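Local coordinates for Lmaj004144AAA protein (Leishmania major, PDB 1Y63) that probably transfers phosphate between nucleoside triphosphates and monophosphates as an adenylate kinase of the AK6 subfamily, and probably also hydrolyses ATP in ribosome maturation, at residues I11-T16 with E173-L178; A32-F37 with A166-I171; G43-E48 with D74-I79; V104-T109 with E142-A147. All coordinates share one frame; numbering follows the deposited sequence.

Interaction 1 of 4, residues I11-T16 with E173-L178; sequences INILIT and ERVEVL
Ile-11 and Val-175 mark the closest backbone approach, 7.4 Å from CA to CA, where the residue just before strand 12-16 faces the last turns of helix 161-178. No hydrogen bond joins the two segments; the contact is made wholly of aliphatic side chains. Ile-11 gives the largest share. With CG1 anti to the carbonyl carbon (chi1 -58°), its longer branch reaches out over the helix end, and CD1 meets CB of Leu-178 at 3.7 Å. The shorter branch, CG2, comes to 4.2 Å from CD1 of the same leucine, so the two side chains touch at two points, one lying aslant the other. Two residues on, inside the strand, Ile-13 points the same way and lays CD1 4.0 Å from CG2 of Val-175, nearly at a right angle to it. Val-175 is almost one helical turn before Leu-178, and this spacing lets a single face of the helix serve both isoleucines. Beta-branched residues suit a strand, and the compact valine fits the buried end of the contact, while the longer leucine covers the more open end near the C-terminus. Around the contact, strand 12-16 is the middle strand of the parallel sheet, bonded through its backbone to His-86 and Val-88 of strand 85-89 on one flank and to Met-103 of strand 103-108 on the other; helix 161-178 packs across this sheet, with Arg-174 resting on Met-103.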
# COMPACT_ATOMS: atom_id res chain seq x y z
N ILE A 11 4.28 -9.37 12.11
CA ILE A 11 4.87 -9.04 10.81
C ILE A 11 3.95 -8.06 10.10
O ILE A 11 2.77 -8.31 9.95
CB ILE A 11 5.08 -10.29 9.94
CG1 ILE A 11 5.98 -11.30 10.67
CG2 ILE A 11 5.67 -9.90 8.58
CD1 ILE A 11 7.40 -10.84 10.83
N ASN A 12 4.52 -6.93 9.69
CA ASN A 12 3.75 -5.87 9.02
C ASN A 12 4.27 -5.64 7.62
O ASN A 12 5.46 -5.49 7.42
CB ASN A 12 3.85 -4.56 9.78
CG ASN A 12 3.18 -4.61 11.14
OD1 ASN A 12 2.24 -5.37 11.34
ND2 ASN A 12 3.66 -3.79 12.07
N ILE A 13 3.35 -5.62 6.66
CA ILE A 13 3.64 -5.38 5.25
C ILE A 13 2.90 -4.14 4.77
O ILE A 13 1.74 -3.93 5.15
CB ILE A 13 3.18 -6.58 4.40
CG1 ILE A 13 3.85 -7.87 4.88
CG2 ILE A 13 3.42 -6.32 2.89
CD1 ILE A 13 3.25 -9.08 4.21
N LEU A 14 3.56 -3.32 3.95
CA LEU A 14 2.92 -2.22 3.27
C LEU A 14 2.84 -2.55 1.80
O LEU A 14 3.83 -2.95 1.21
CB LEU A 14 3.71 -0.93 3.46
CG LEU A 14 3.22 0.32 2.70
CD1 LEU A 14 1.81 0.68 3.13
CD2 LEU A 14 4.19 1.46 2.94
N ILE A 15 1.64 -2.41 1.23
CA ILE A 15 1.41 -2.50 -0.22
C ILE A 15 1.10 -1.08 -0.71
O ILE A 15 0.13 -0.45 -0.26
CB ILE A 15 0.25 -3.45 -0.61
CG1 ILE A 15 0.30 -4.79 0.15
CG2 ILE A 15 0.24 -3.64 -2.11
CD1 ILE A 15 1.51 -5.60 -0.06
N THR A 16 1.94 -0.56 -1.58
CA THR A 16 1.78 0.79 -2.09
C THR A 16 1.91 0.78 -3.63
O THR A 16 2.13 -0.28 -4.24
CB THR A 16 2.76 1.75 -1.38
OG1 THR A 16 2.43 3.10 -1.71
CG2 THR A 16 4.24 1.47 -1.80
N GLU A 173 6.92 -16.51 1.13
CA GLU A 173 8.26 -17.04 1.36
C GLU A 173 9.10 -16.11 2.23
O GLU A 173 9.78 -16.56 3.17
CB GLU A 173 8.98 -17.28 0.04
CG GLU A 173 8.43 -18.41 -0.79
CD GLU A 173 8.94 -18.39 -2.23
OE1 GLU A 173 9.79 -17.53 -2.58
OE2 GLU A 173 8.50 -19.23 -3.03
N ARG A 174 9.04 -14.82 1.92
CA ARG A 174 9.75 -13.81 2.68
C ARG A 174 9.22 -13.69 4.10
O ARG A 174 10.01 -13.53 5.03
CB ARG A 174 9.71 -12.47 1.97
CG ARG A 174 10.47 -12.47 0.66
CD ARG A 174 10.54 -11.09 0.04
NE ARG A 174 11.46 -11.07 -1.10
CZ ARG A 174 12.24 -10.04 -1.45
NH1 ARG A 174 12.25 -8.92 -0.75
NH2 ARG A 174 13.03 -10.15 -2.52
N VAL A 175 7.91 -13.83 4.27
CA VAL A 175 7.30 -13.75 5.60
C VAL A 175 7.77 -14.92 6.48
O VAL A 175 8.06 -14.74 7.66
CB VAL A 175 5.75 -13.71 5.51
CG1 VAL A 175 5.11 -13.98 6.87
CG2 VAL A 175 5.28 -12.40 5.02
N GLU A 176 7.83 -16.11 5.89
CA GLU A 176 8.20 -17.30 6.65
C GLU A 176 9.59 -17.12 7.20
O GLU A 176 9.85 -17.48 8.35
CB GLU A 176 8.11 -18.54 5.77
CG GLU A 176 8.51 -19.82 6.47
CD GLU A 176 7.86 -19.99 7.83
OE1 GLU A 176 6.64 -19.78 7.94
OE2 GLU A 176 8.58 -20.33 8.79
N VAL A 177 10.47 -16.52 6.40
CA VAL A 177 11.83 -16.21 6.82
C VAL A 177 11.81 -15.28 8.02
O VAL A 177 12.44 -15.55 9.05
CB VAL A 177 12.64 -15.58 5.69
CG1 VAL A 177 13.96 -15.04 6.22
CG2 VAL A 177 12.89 -16.60 4.56
N LEU A 178 11.09 -14.17 7.88
CA LEU A 178 10.90 -13.25 9.00
C LEU A 178 10.29 -13.94 10.22
O LEU A 178 10.70 -13.66 11.34
CB LEU A 178 10.03 -12.05 8.57
CG LEU A 178 10.58 -11.15 7.46
CD1 LEU A 178 9.50 -10.20 6.91
CD2 LEU A 178 11.79 -10.37 7.95

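Interaction 2 of 4, residues A32-F37 with A166-I171; sequences AELDGF and ATVEEI
Glu-33, in the last turn of helix 23-33, reaches Val-168 with the end of its side chain: the chain is extended beyond CG, and OE1 lies 3.5 Å from CG1 of the valine. Here the carboxylate oxygen itself borders the methyl, at the exposed edge of the contact where the polar end stays near solvent; the side chain also touches Arg-172. Leu-34 follows, the first residue to leave the helical conformation, and it carries most of the contact. Its CG lies beside the backbone N (chi1 -57°), and the two methyls divide the work. CD2 lies 4.2 Å from CG1 of Val-168, the two side chains running past each other in opposite directions, whereas CD1 meets CG2 of Ile-171 at 4.1 Å, nearly at right angles. A forked leucine is well suited to touching two residues almost one helical turn apart, one methyl for each. Gly-36, at positive phi (75°), lets the chain turn toward Phe-37, which begins the next strand and packs on Ile-13. Val-168 also rests on Met-26 and Met-29 of helix 23-33. In this P-loop kinase the end of helix 23-33, the helix after the phosphate-binding loop, packs with the C-terminal helix 161-178 on one side of the parallel sheet.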
# COMPACT_ATOMS: atom_id res chain seq x y z
N ALA A 32 -6.71 -13.14 2.94
CA ALA A 32 -7.43 -14.41 2.72
C ALA A 32 -6.56 -15.66 2.75
O ALA A 32 -7.02 -16.72 3.19
CB ALA A 32 -8.18 -14.37 1.40
N GLU A 33 -5.35 -15.55 2.23
CA GLU A 33 -4.48 -16.70 1.97
C GLU A 33 -3.40 -16.93 2.98
O GLU A 33 -3.03 -18.07 3.21
CB GLU A 33 -3.76 -16.53 0.65
CG GLU A 33 -4.61 -16.68 -0.55
CD GLU A 33 -3.76 -17.03 -1.77
OE1 GLU A 33 -2.63 -16.52 -1.89
OE2 GLU A 33 -4.24 -17.81 -2.61
N LEU A 34 -2.83 -15.86 3.52
CA LEU A 34 -1.73 -15.99 4.48
C LEU A 34 -2.27 -16.05 5.90
O LEU A 34 -3.43 -15.70 6.15
CB LEU A 34 -0.70 -14.85 4.29
CG LEU A 34 -0.06 -14.68 2.90
CD1 LEU A 34 1.19 -13.81 3.04
CD2 LEU A 34 0.29 -15.95 2.19
N ASP A 35 -1.46 -16.55 6.83
CA ASP A 35 -1.93 -16.80 8.19
C ASP A 35 -1.84 -15.56 9.05
O ASP A 35 -0.76 -14.99 9.20
CB ASP A 35 -1.09 -17.89 8.87
CG ASP A 35 -1.42 -18.04 10.35
OD1 ASP A 35 -2.60 -18.32 10.67
OD2 ASP A 35 -0.51 -17.89 11.19
N GLY A 36 -2.99 -15.17 9.61
CA GLY A 36 -3.03 -14.16 10.65
C GLY A 36 -2.84 -12.72 10.22
O GLY A 36 -2.40 -11.93 11.04
N PHE A 37 -3.18 -12.38 8.98
CA PHE A 37 -3.06 -10.99 8.50
C PHE A 37 -4.38 -10.25 8.52
O PHE A 37 -5.41 -10.76 8.03
CB PHE A 37 -2.49 -10.95 7.08
CG PHE A 37 -1.01 -11.02 7.03
CD1 PHE A 37 -0.37 -12.25 7.05
CD2 PHE A 37 -0.23 -9.85 7.01
CE1 PHE A 37 1.00 -12.31 7.02
CE2 PHE A 37 1.13 -9.92 6.99
CZ PHE A 37 1.76 -11.15 7.00
N ALA A 166 1.67 -14.92 -7.90
CA ALA A 166 3.11 -15.18 -7.77
C ALA A 166 3.79 -14.22 -6.80
O ALA A 166 4.68 -14.60 -6.02
CB ALA A 166 3.78 -15.14 -9.15
N THR A 167 3.36 -12.96 -6.82
CA THR A 167 3.84 -11.99 -5.87
C THR A 167 3.45 -12.40 -4.45
O THR A 167 4.27 -12.34 -3.53
CB THR A 167 3.33 -10.58 -6.22
OG1 THR A 167 3.91 -10.18 -7.48
CG2 THR A 167 3.68 -9.59 -5.11
N VAL A 168 2.21 -12.84 -4.26
CA VAL A 168 1.80 -13.28 -2.94
C VAL A 168 2.61 -14.48 -2.47
O VAL A 168 2.94 -14.56 -1.30
CB VAL A 168 0.27 -13.46 -2.85
CG1 VAL A 168 -0.12 -14.13 -1.55
CG2 VAL A 168 -0.42 -12.10 -2.98
N GLU A 169 3.01 -15.38 -3.37
CA GLU A 169 3.85 -16.51 -3.05
C GLU A 169 5.24 -16.03 -2.61
O GLU A 169 5.80 -16.51 -1.62
CB GLU A 169 3.95 -17.46 -4.24
CG GLU A 169 2.67 -18.15 -4.66
CD GLU A 169 2.90 -19.57 -5.16
OE1 GLU A 169 3.90 -19.82 -5.86
OE2 GLU A 169 2.07 -20.45 -4.85
N GLU A 170 5.80 -15.06 -3.33
CA GLU A 170 7.08 -14.47 -2.94
C GLU A 170 6.96 -13.83 -1.55
O GLU A 170 7.84 -13.96 -0.72
CB GLU A 170 7.57 -13.45 -3.98
CG GLU A 170 8.91 -12.81 -3.64
CD GLU A 170 10.10 -13.72 -3.89
OE1 GLU A 170 9.95 -14.69 -4.66
OE2 GLU A 170 11.19 -13.44 -3.34
N ILE A 171 5.87 -13.12 -1.30
CA ILE A 171 5.64 -12.51 0.02
C ILE A 171 5.58 -13.59 1.11
O ILE A 171 6.21 -13.45 2.16
CB ILE A 171 4.34 -11.65 0.00
CG1 ILE A 171 4.56 -10.41 -0.86
CG2 ILE A 171 3.93 -11.26 1.40
CD1 ILE A 171 3.30 -9.62 -1.19

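Interaction 3 of 4, residues G43-E48 with D74-I79; sequences GKLVKE and DFMEPI
Leu-45 and Phe-75 stand opposite each other on two helices, 42-48 and 66-80, with their CA atoms 8.8 Å apart, the shortest such distance between the segments. The second helix is kinked at Pro-78 and Ile-79, neither N bonding to the preceding turn; the proline N has no hydrogen to give. The contact between the segments is wholly apolar, with no hydrogen bond across it, and it rests on one leucine, whose forked end is directed toward the other helix. There the methyls part: CD2 approaches CE1 of Phe-75 at 3.8 Å, coming to the ring obliquely, while CD1 lies 4.2 Å from CG of Met-76. In Phe-75 CG is anti to the backbone N (chi1 -173°), which brings the ring's CE1 to the leucine on its more open side. Met-76 is the buried partner, and its flexible, unbranched chain bends at chi3 to fit among its neighbours. The two leucine methyls thus divide between the ring's CE1 and a methionine methylene. Beyond the contact, Met-76 also packs on Leu-40 of strand 37-41, on Val-88 of strand 85-89 and on Phe-96 and Trp-100, joining helix 66-80 to the sheet, while Val-46 of helix 42-48 rests on Tyr-90.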
# COMPACT_ATOMS: atom_id res chain seq x y z
N GLY A 43 -6.96 4.43 3.01
CA GLY A 43 -7.87 5.40 2.40
C GLY A 43 -9.24 5.46 3.09
O GLY A 43 -9.85 6.54 3.22
N LYS A 44 -9.74 4.31 3.54
CA LYS A 44 -10.99 4.25 4.29
C LYS A 44 -10.82 4.92 5.65
O LYS A 44 -11.69 5.66 6.09
CB LYS A 44 -11.48 2.81 4.42
CG LYS A 44 -12.01 2.25 3.10
CD LYS A 44 -12.74 0.93 3.30
CE LYS A 44 -13.47 0.50 2.03
NZ LYS A 44 -14.43 -0.61 2.31
N LEU A 45 -9.67 4.72 6.30
CA LEU A 45 -9.44 5.39 7.58
C LEU A 45 -9.43 6.89 7.41
O LEU A 45 -9.99 7.63 8.22
CB LEU A 45 -8.11 4.96 8.20
CG LEU A 45 -8.02 3.47 8.51
CD1 LEU A 45 -6.63 3.14 9.04
CD2 LEU A 45 -9.08 3.04 9.50
N VAL A 46 -8.77 7.35 6.35
CA VAL A 46 -8.68 8.79 6.07
C VAL A 46 -10.07 9.39 5.87
O VAL A 46 -10.39 10.46 6.42
CB VAL A 46 -7.72 9.04 4.87
CG1 VAL A 46 -7.78 10.48 4.39
CG2 VAL A 46 -6.31 8.65 5.23
N LYS A 47 -10.92 8.73 5.08
CA LYS A 47 -12.31 9.16 4.87
C LYS A 47 -13.11 9.14 6.16
O LYS A 47 -13.81 10.13 6.51
CB LYS A 47 -13.00 8.22 3.87
CG LYS A 47 -14.47 8.54 3.58
CD LYS A 47 -15.08 7.53 2.60
CE LYS A 47 -16.59 7.60 2.57
NZ LYS A 47 -17.09 8.90 2.05
N GLU A 48 -13.05 8.02 6.86
CA GLU A 48 -13.92 7.81 8.02
C GLU A 48 -13.63 8.81 9.15
O GLU A 48 -14.53 9.19 9.88
CB GLU A 48 -13.75 6.39 8.57
CG GLU A 48 -14.41 5.32 7.73
CD GLU A 48 -13.78 3.94 7.87
OE1 GLU A 48 -12.95 3.73 8.78
OE2 GLU A 48 -14.12 3.04 7.04
N ASP A 74 -1.29 8.53 14.70
CA ASP A 74 -1.66 8.25 16.07
C ASP A 74 -2.77 7.19 16.12
O ASP A 74 -2.79 6.36 17.03
CB ASP A 74 -2.13 9.53 16.78
CG ASP A 74 -1.01 10.50 17.09
OD1 ASP A 74 0.18 10.14 17.03
OD2 ASP A 74 -1.34 11.66 17.43
N PHE A 75 -3.70 7.25 15.15
CA PHE A 75 -4.78 6.28 15.04
C PHE A 75 -4.25 4.89 14.72
O PHE A 75 -4.69 3.88 15.30
CB PHE A 75 -5.78 6.75 13.96
CG PHE A 75 -7.02 5.92 13.88
CD1 PHE A 75 -7.03 4.75 13.12
CD2 PHE A 75 -8.17 6.32 14.54
CE1 PHE A 75 -8.19 3.96 13.05
CE2 PHE A 75 -9.36 5.53 14.46
CZ PHE A 75 -9.35 4.38 13.72
N MET A 76 -3.29 4.83 13.79
CA MET A 76 -2.74 3.55 13.35
C MET A 76 -1.76 2.91 14.33
O MET A 76 -1.67 1.69 14.42
CB MET A 76 -2.06 3.71 11.98
CG MET A 76 -2.99 4.00 10.84
SD MET A 76 -2.09 4.24 9.31
CE MET A 76 -1.45 2.57 9.02
N GLU A 77 -1.03 3.74 15.09
CA GLU A 77 0.02 3.24 15.95
C GLU A 77 -0.37 2.03 16.80
O GLU A 77 0.33 1.03 16.76
CB GLU A 77 0.59 4.38 16.82
CG GLU A 77 1.62 3.92 17.86
CD GLU A 77 2.98 3.58 17.28
OE1 GLU A 77 3.33 4.07 16.18
OE2 GLU A 77 3.73 2.86 17.98
N PRO A 78 -1.45 2.12 17.61
CA PRO A 78 -1.78 0.95 18.42
C PRO A 78 -2.07 -0.32 17.63
O PRO A 78 -1.70 -1.41 18.08
CB PRO A 78 -3.01 1.41 19.22
CG PRO A 78 -3.58 2.52 18.42
CD PRO A 78 -2.39 3.23 17.87
N ILE A 79 -2.67 -0.17 16.44
CA ILE A 79 -2.91 -1.34 15.59
C ILE A 79 -1.57 -1.92 15.14
O ILE A 79 -1.34 -3.13 15.19
CB ILE A 79 -3.76 -0.98 14.38
CG1 ILE A 79 -5.08 -0.32 14.82
CG2 ILE A 79 -4.06 -2.22 13.57
CD1 ILE A 79 -5.75 0.50 13.71

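Interaction 4 of 4, residues V104-T109 with E142-A147; sequences VVVLHT and EEARDA. With NA (sodium ion), chain P.
Val-106 and Ala-144 meet methyl to methyl: CG2 of the valine, the branch beside its backbone N, points from strand 103-108 at helix 139-147 and lies 3.6 Å from CB of the alanine. Val-104, two residues earlier and on the same face of the strand, brings CG1 to 4.2 Å from that same CB. Ala-144 is therefore received by two valines of one strand face, its single methyl serving both. Small size matters here, for with a single CB set over the two valines the helix can approach until the CA atoms of Val-106 and Ala-144 are 7.5 Å apart. Valine in turn suits the buried strand, its two branches filling the face without reaching far. Val-105, between them, points away toward the other side of the sheet. On the helix's outer side Asp-146 turns its carboxylate to a sodium ion; OD1 lies 2.9 Å and OD2 3.1 Å from the ion, long for sodium and consistent with a weak hold. Nearby, Arg-145 pairs with OE2 of Glu-141, whose other oxygen, OE1, accepts a hydrogen bond from NE2 of His-108, so polar groups border the apolar patch. Ala-147 belongs to a manganese site with Glu-98. The chemistry implies that the helix is held to the sheet here by dispersion and the exclusion of water, with no hydrogen bond across the segments, whereas ionic groups are kept to the margins and the solvent side.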
# COMPACT_ATOMS: atom_id res chain seq x y z
N VAL A 104 7.96 -3.78 2.20
CA VAL A 104 7.19 -2.79 1.44
C VAL A 104 7.13 -3.29 0.01
O VAL A 104 8.15 -3.57 -0.58
CB VAL A 104 7.82 -1.40 1.49
CG1 VAL A 104 7.06 -0.41 0.62
CG2 VAL A 104 7.86 -0.91 2.93
N VAL A 105 5.92 -3.46 -0.50
CA VAL A 105 5.71 -3.96 -1.85
C VAL A 105 5.17 -2.84 -2.68
O VAL A 105 4.14 -2.24 -2.32
CB VAL A 105 4.70 -5.12 -1.85
CG1 VAL A 105 4.50 -5.65 -3.24
CG2 VAL A 105 5.11 -6.21 -0.90
N VAL A 106 5.85 -2.51 -3.77
CA VAL A 106 5.38 -1.45 -4.67
C VAL A 106 4.88 -2.13 -5.94
O VAL A 106 5.63 -2.86 -6.59
CB VAL A 106 6.52 -0.48 -5.06
CG1 VAL A 106 6.01 0.61 -6.03
CG2 VAL A 106 7.19 0.16 -3.88
N LEU A 107 3.62 -1.84 -6.29
CA LEU A 107 2.98 -2.40 -7.47
C LEU A 107 3.07 -1.43 -8.64
O LEU A 107 2.88 -0.24 -8.48
CB LEU A 107 1.52 -2.74 -7.19
CG LEU A 107 1.25 -3.65 -5.98
CD1 LEU A 107 -0.24 -3.95 -5.83
CD2 LEU A 107 2.04 -4.89 -6.14
N HIS A 108 3.37 -2.00 -9.81
CA HIS A 108 3.32 -1.30 -11.09
C HIS A 108 2.33 -1.95 -12.02
O HIS A 108 2.05 -3.15 -11.89
CB HIS A 108 4.70 -1.32 -11.73
CG HIS A 108 5.65 -0.33 -11.13
ND1 HIS A 108 5.42 1.03 -11.21
CD2 HIS A 108 6.82 -0.48 -10.49
CE1 HIS A 108 6.43 1.67 -10.63
NE2 HIS A 108 7.30 0.77 -10.20
N THR A 109 1.81 -1.18 -12.96
CA THR A 109 0.86 -1.71 -13.93
C THR A 109 1.15 -1.01 -15.27
O THR A 109 1.41 0.20 -15.29
CB THR A 109 -0.59 -1.45 -13.46
OG1 THR A 109 -0.80 -2.05 -12.16
CG2 THR A 109 -1.62 -2.01 -14.38
N GLU A 142 9.46 5.75 -6.28
CA GLU A 142 10.56 6.62 -5.81
C GLU A 142 10.36 7.02 -4.35
O GLU A 142 11.34 7.08 -3.58
CB GLU A 142 10.68 7.86 -6.71
CG GLU A 142 11.16 7.49 -8.12
CD GLU A 142 11.20 8.65 -9.10
OE1 GLU A 142 10.62 9.72 -8.83
OE2 GLU A 142 11.82 8.47 -10.17
N GLU A 143 9.12 7.30 -3.97
CA GLU A 143 8.82 7.65 -2.60
C GLU A 143 9.19 6.52 -1.66
O GLU A 143 9.81 6.74 -0.61
CB GLU A 143 7.35 7.99 -2.45
CG GLU A 143 6.92 8.44 -1.08
CD GLU A 143 5.49 8.95 -0.99
OE1 GLU A 143 5.01 9.67 -1.91
OE2 GLU A 143 4.82 8.64 0.02
N ALA A 144 8.75 5.30 -2.00
CA ALA A 144 9.01 4.12 -1.14
C ALA A 144 10.49 3.85 -1.04
O ALA A 144 11.00 3.59 0.05
CB ALA A 144 8.29 2.87 -1.70
N ARG A 145 11.22 3.94 -2.16
CA ARG A 145 12.66 3.67 -2.12
C ARG A 145 13.40 4.73 -1.36
O ARG A 145 14.47 4.45 -0.81
CB ARG A 145 13.23 3.55 -3.52
CG ARG A 145 12.76 2.36 -4.24
CD ARG A 145 13.64 2.14 -5.46
NE ARG A 145 13.36 0.86 -6.08
CZ ARG A 145 13.69 -0.31 -5.56
NH1 ARG A 145 14.33 -0.40 -4.40
NH2 ARG A 145 13.38 -1.41 -6.23
N ASP A 146 12.88 5.95 -1.32
CA ASP A 146 13.52 7.01 -0.53
C ASP A 146 13.27 6.88 0.97
O ASP A 146 14.08 7.36 1.76
CB ASP A 146 13.07 8.40 -0.99
CG ASP A 146 13.77 8.86 -2.24
OD1 ASP A 146 14.87 8.33 -2.54
OD2 ASP A 146 13.22 9.74 -2.93
N ALA A 147 12.19 6.22 1.34
CA ALA A 147 11.73 6.15 2.72
C ALA A 147 12.04 4.90 3.50
O ALA A 147 11.91 4.92 4.73
CB ALA A 147 10.25 6.38 2.76
NA NA P . 16.09 10.68 -3.63

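How the interactions relate
Interactions 1 and 2 share helix 161-178 and touch each other, Ile-13 CD1 lying 3.6 Å from Ile-171 CG2, so strand 12-16, the segment that follows helix 23-33 and the C-terminal helix form one continuous apolar layer. Interaction 4 joins it through the sheet, where strands 12-16 and 103-108 are neighbours, and Val-105 also meets Ile-171. Interaction 3 stands apart, touching none of the others and lying across the chain's centre from interaction 4. Interactions 2 and 4 are buried, 1 and 3 only partly. All four are aliphatic or aromatic, but 2 adds a carboxylate at its exposed margin, 3 an aromatic ring and a methionine chain, and 4 a metal ion on its outer side.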